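Local coordinates for alpha-n-acetylglucosaminidase family protein (Clostridium perfringens, PDB 4A41) that binds galactose as a family 32 carbohydrate-binding module of a family 89 alpha-N-acetylglucosaminidase, probably aiding its recognition of carbohydrate, at residues A[99-110]-A[135-146]. Numbering follows the deposited sequence.
Sequences ITKYELHVSEDG and TKATHVKLVALE
Ser107 O is gripped by two backbone donors, Thr138 N at 2.8 Å and His139 N, the classic beta bulge by which segment 135-146 leaves the sheet of 128-137 and enters that of 139-144. Thr138 suits this corner: its OG1 sits between its own backbone N and carbonyl carbon (chi1 53°), where it pairs with His139 ND1 in the plane of the imidazole and fixes the ring's rotation. Over the centre of that ring lies Gly110 CA, 3.5 Å from the centroid of His139, a CH-pi contact; glycine suits the place because phi is positive (88°) and the ring leaves little room beside CA. The turn leading there is pinned by Ser107 OG, which makes an ST turn with Asp109 N and an ST motif with Gly110 N, and also bonds to Asn112 O.

Between the corners, the central strand 139-144 of the five-stranded sheet of this F5/8 type C beta-sandwich runs antiparallel to its neighbour 102-107. On their polar face, His105 NE2 donates to the anti lone pair of Glu103 OE1 at 2.8 Å, exactly in the ring plane. With the ring so held, Val143 CG2 lies over its face, offset toward the rim, and a water joins His105 ND1 to Lys141 NZ. At the far end a second bulge has Leu145 N and Glu146 N sharing Lys101 O, while waters bridge Glu146 to Thr100 OG1 and to Lys101 NZ.

The other face, mostly aliphatic, turns into the sandwich: Leu104 CD1 meets Val140 CG1 at 3.6 Å, and, from beyond the corner at Lys101, Ile99 CD1 meets Leu142 CD2 tip to tip at 3.8 Å. Phe86 and Ile83 of the second sheet cover Leu104 and Val140. Polar ends beside His105 are thus met by one another and by water, while Leu104 and Val140, needing no polar partner, suit burial between the sheets.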
loop_
_atom_site.group_PDB
_atom_site.type_symbol
_atom_site.label_atom_id
_atom_site.label_comp_id
_atom_site.label_asym_id
_atom_site.label_seq_id
_atom_site.Cartn_x
_atom_site.Cartn_y
_atom_site.Cartn_z
ATOM N N ILE A 99 9.369 -1.067 0.039
ATOM C CA ILE A 99 8.948 -2.436 0.287
ATOM C C ILE A 99 9.665 -3.373 -0.685
ATOM O O ILE A 99 9.631 -3.148 -1.896
ATOM C CB ILE A 99 7.406 -2.562 0.175
ATOM C CG1 ILE A 99 6.734 -1.727 1.248
ATOM C CG2 ILE A 99 6.980 -4.050 0.234
ATOM C CD1 ILE A 99 5.216 -1.515 1.038
ATOM N N THR A 100 10.297 -4.413 -0.152
ATOM C CA THR A 100 11.102 -5.296 -1.014
ATOM C C THR A 100 10.594 -6.728 -1.051
ATOM O O THR A 100 11.013 -7.508 -1.905
ATOM C CB THR A 100 12.571 -5.285 -0.598
ATOM O OG1 THR A 100 12.642 -5.615 0.786
ATOM C CG2 THR A 100 13.185 -3.879 -0.852
ATOM N N LYS A 101 9.698 -7.078 -0.133
ATOM C CA LYS A 101 9.024 -8.375 -0.220
ATOM C C LYS A 101 7.568 -8.139 0.190
ATOM O O LYS A 101 7.284 -7.583 1.252
ATOM C CB LYS A 101 9.686 -9.407 0.704
ATOM C CG LYS A 101 9.146 -10.822 0.482
ATOM C CD LYS A 101 9.775 -11.828 1.444
ATOM C CE LYS A 101 9.467 -13.228 0.920
ATOM N NZ LYS A 101 10.082 -14.353 1.687
ATOM N N TYR A 102 6.641 -8.551 -0.677
ATOM C CA TYR A 102 5.229 -8.150 -0.523
ATOM C C TYR A 102 4.290 -9.320 -0.785
ATOM O O TYR A 102 4.667 -10.325 -1.423
ATOM C CB TYR A 102 4.866 -7.027 -1.525
ATOM C CG TYR A 102 4.919 -7.535 -2.945
ATOM C CD1 TYR A 102 3.813 -8.169 -3.557
ATOM C CD2 TYR A 102 6.101 -7.447 -3.664
ATOM C CE1 TYR A 102 3.932 -8.686 -4.873
ATOM C CE2 TYR A 102 6.210 -7.942 -4.953
ATOM C CZ TYR A 102 5.142 -8.553 -5.550
ATOM O OH TYR A 102 5.323 -9.023 -6.851
ATOM N N GLU A 103 3.058 -9.156 -0.297
ATOM C CA GLU A 103 1.891 -9.907 -0.790
ATOM C C GLU A 103 0.814 -8.878 -1.080
ATOM O O GLU A 103 0.740 -7.828 -0.399
ATOM C CB GLU A 103 1.404 -10.912 0.248
ATOM C CG GLU A 103 2.488 -11.876 0.639
ATOM C CD GLU A 103 2.004 -13.034 1.484
ATOM O OE1 GLU A 103 0.810 -13.098 1.884
ATOM O OE2 GLU A 103 2.862 -13.889 1.783
ATOM N N LEU A 104 -0.026 -9.174 -2.062
ATOM C CA LEU A 104 -1.238 -8.397 -2.321
ATOM C C LEU A 104 -2.424 -9.308 -2.072
ATOM O O LEU A 104 -2.470 -10.427 -2.606
ATOM C CB LEU A 104 -1.232 -7.861 -3.751
ATOM C CG LEU A 104 -2.295 -6.783 -3.968
ATOM C CD1 LEU A 104 -1.915 -5.425 -3.359
ATOM C CD2 LEU A 104 -2.581 -6.628 -5.442
ATOM N N HIS A 105 -3.338 -8.852 -1.232
ATOM C CA HIS A 105 -4.559 -9.604 -0.890
ATOM C C HIS A 105 -5.795 -8.787 -1.249
ATOM O O HIS A 105 -5.737 -7.560 -1.313
ATOM C CB HIS A 105 -4.655 -9.924 0.625
ATOM C CG HIS A 105 -3.484 -10.679 1.201
ATOM N ND1 HIS A 105 -3.406 -10.984 2.546
ATOM C CD2 HIS A 105 -2.358 -11.186 0.637
ATOM C CE1 HIS A 105 -2.275 -11.632 2.787
ATOM N NE2 HIS A 105 -1.618 -11.767 1.647
ATOM N N VAL A 106 -6.933 -9.467 -1.450
ATOM C CA VAL A 106 -8.199 -8.771 -1.682
ATOM C C VAL A 106 -9.283 -9.330 -0.754
ATOM O O VAL A 106 -9.157 -10.449 -0.221
ATOM C CB VAL A 106 -8.686 -8.873 -3.162
ATOM C CG1 VAL A 106 -7.677 -8.279 -4.109
ATOM C CG2 VAL A 106 -8.943 -10.311 -3.514
ATOM N N SER A 107 -10.338 -8.552 -0.546
ATOM C CA SER A 107 -11.489 -8.995 0.248
ATOM C C SER A 107 -12.731 -8.460 -0.423
ATOM O O SER A 107 -12.677 -7.436 -1.106
ATOM C CB SER A 107 -11.424 -8.450 1.682
ATOM O OG SER A 107 -12.560 -8.864 2.454
ATOM N N GLU A 108 -13.847 -9.154 -0.234
ATOM C CA GLU A 108 -15.154 -8.652 -0.639
ATOM C C GLU A 108 -16.037 -8.365 0.581
ATOM O O GLU A 108 -17.223 -8.042 0.437
ATOM C CB GLU A 108 -15.827 -9.655 -1.587
ATOM C CG GLU A 108 -15.138 -9.701 -2.914
ATOM C CD GLU A 108 -15.677 -10.806 -3.773
ATOM O OE1 GLU A 108 -16.728 -10.572 -4.414
ATOM O OE2 GLU A 108 -15.053 -11.898 -3.785
ATOM N N ASP A 109 -15.479 -8.482 1.783
ATOM C CA ASP A 109 -16.263 -8.141 2.975
ATOM C C ASP A 109 -15.540 -7.249 3.983
ATOM O O ASP A 109 -16.137 -6.811 4.968
ATOM C CB ASP A 109 -16.860 -9.401 3.640
ATOM C CG ASP A 109 -15.811 -10.347 4.189
ATOM O OD1 ASP A 109 -14.613 -9.983 4.309
ATOM O OD2 ASP A 109 -16.193 -11.498 4.530
ATOM N N GLY A 110 -14.264 -6.963 3.734
ATOM C CA GLY A 110 -13.503 -6.111 4.650
ATOM C C GLY A 110 -12.826 -6.854 5.781
ATOM O O GLY A 110 -12.010 -6.267 6.499
ATOM N N THR A 135 -10.200 -9.949 -10.716
ATOM C CA THR A 135 -10.864 -10.511 -9.543
ATOM C C THR A 135 -11.709 -9.441 -8.871
ATOM O O THR A 135 -11.384 -8.262 -8.962
ATOM C CB THR A 135 -9.811 -11.154 -8.589
ATOM O OG1 THR A 135 -10.421 -12.149 -7.756
ATOM C CG2 THR A 135 -9.085 -10.104 -7.747
ATOM N N LYS A 136 -12.789 -9.872 -8.217
ATOM C CA LYS A 136 -13.740 -8.956 -7.603
ATOM C C LYS A 136 -13.272 -8.558 -6.199
ATOM O O LYS A 136 -12.934 -9.427 -5.392
ATOM C CB LYS A 136 -15.132 -9.606 -7.538
ATOM C CG LYS A 136 -16.245 -8.617 -7.374
ATOM C CD LYS A 136 -17.572 -9.083 -7.976
ATOM C CE LYS A 136 -18.397 -7.857 -8.375
ATOM N NZ LYS A 136 -17.635 -6.911 -9.276
ATOM N N ALA A 137 -13.249 -7.265 -5.902
ATOM C CA ALA A 137 -12.757 -6.812 -4.591
ATOM C C ALA A 137 -13.475 -5.558 -4.147
ATOM O O ALA A 137 -13.691 -4.659 -4.963
ATOM C CB ALA A 137 -11.233 -6.523 -4.656
ATOM N N THR A 138 -13.786 -5.483 -2.852
ATOM C CA THR A 138 -14.148 -4.215 -2.209
ATOM C C THR A 138 -12.984 -3.587 -1.459
ATOM O O THR A 138 -13.024 -2.392 -1.123
ATOM C CB THR A 138 -15.300 -4.384 -1.193
ATOM O OG1 THR A 138 -14.994 -5.420 -0.240
ATOM C CG2 THR A 138 -16.594 -4.764 -1.939
ATOM N N HIS A 139 -11.943 -4.386 -1.213
ATOM C CA HIS A 139 -10.773 -3.958 -0.427
ATOM C C HIS A 139 -9.549 -4.605 -1.028
ATOM O O HIS A 139 -9.593 -5.768 -1.453
ATOM C CB HIS A 139 -10.832 -4.453 1.031
ATOM C CG HIS A 139 -11.973 -3.910 1.832
ATOM N ND1 HIS A 139 -13.286 -4.261 1.603
ATOM C CD2 HIS A 139 -11.990 -3.063 2.892
ATOM C CE1 HIS A 139 -14.065 -3.632 2.464
ATOM N NE2 HIS A 139 -13.305 -2.889 3.251
ATOM N N VAL A 140 -8.438 -3.867 -1.021
ATOM C CA VAL A 140 -7.131 -4.366 -1.420
ATOM C C VAL A 140 -6.124 -4.081 -0.319
ATOM O O VAL A 140 -6.055 -2.961 0.170
ATOM C CB VAL A 140 -6.657 -3.694 -2.743
ATOM C CG1 VAL A 140 -5.252 -4.159 -3.143
ATOM C CG2 VAL A 140 -7.648 -3.975 -3.854
ATOM N N LYS A 141 -5.359 -5.105 0.054
ATOM C CA LYS A 141 -4.419 -5.003 1.162
ATOM C C LYS A 141 -3.022 -5.277 0.622
ATOM O O LYS A 141 -2.722 -6.338 0.040
ATOM C CB LYS A 141 -4.766 -5.984 2.294
ATOM C CG LYS A 141 -3.711 -5.993 3.419
ATOM C CD LYS A 141 -3.923 -7.110 4.454
ATOM C CE LYS A 141 -5.272 -7.032 5.141
ATOM N NZ LYS A 141 -5.280 -8.076 6.239
ATOM N N LEU A 142 -2.146 -4.312 0.815
ATOM C CA LEU A 142 -0.726 -4.499 0.515
ATOM C C LEU A 142 0.033 -4.868 1.797
ATOM O O LEU A 142 0.054 -4.084 2.760
ATOM C CB LEU A 142 -0.095 -3.244 -0.110
ATOM C CG LEU A 142 1.413 -3.341 -0.393
ATOM C CD1 LEU A 142 1.753 -4.406 -1.418
ATOM C CD2 LEU A 142 1.912 -1.950 -0.842
ATOM N N VAL A 143 0.582 -6.083 1.810
ATOM C CA VAL A 143 1.325 -6.609 2.970
ATOM C C VAL A 143 2.823 -6.436 2.697
ATOM O O VAL A 143 3.387 -6.956 1.730
ATOM C CB VAL A 143 1.016 -8.104 3.232
ATOM C CG1 VAL A 143 1.774 -8.586 4.458
ATOM C CG2 VAL A 143 -0.481 -8.363 3.370
ATOM N N ALA A 144 3.464 -5.658 3.565
ATOM C CA ALA A 144 4.938 -5.516 3.563
ATOM C C ALA A 144 5.582 -6.557 4.474
ATOM O O ALA A 144 5.498 -6.449 5.694
ATOM C CB ALA A 144 5.325 -4.110 4.034
ATOM N N LEU A 145 6.179 -7.575 3.854
ATOM C CA LEU A 145 6.863 -8.631 4.609
ATOM C C LEU A 145 8.239 -8.144 4.997
ATOM O O LEU A 145 8.734 -8.451 6.096
ATOM C CB LEU A 145 6.982 -9.908 3.764
ATOM C CG LEU A 145 5.648 -10.591 3.406
ATOM C CD1 LEU A 145 5.872 -11.822 2.554
ATOM C CD2 LEU A 145 4.831 -10.908 4.643
ATOM N N GLU A 146 8.856 -7.408 4.077
ATOM C CA GLU A 146 10.197 -6.826 4.286
ATOM C C GLU A 146 10.261 -5.466 3.640
ATOM O O GLU A 146 9.635 -5.257 2.588
ATOM C CB GLU A 146 11.299 -7.724 3.709
ATOM C CG GLU A 146 11.276 -9.126 4.326
ATOM C CD GLU A 146 12.367 -10.062 3.845
ATOM O OE1 GLU A 146 13.200 -9.698 2.988
ATOM O OE2 GLU A 146 12.400 -11.200 4.370
HETATM O O HOH W 1 13.522 -8.156 0.966
HETATM O O HOH W 2 12.513 -13.415 2.796
HETATM O O HOH W 3 -4.510 -10.613 5.037
HETATM O O HOH W 4 -17.071 -4.997 1.663
#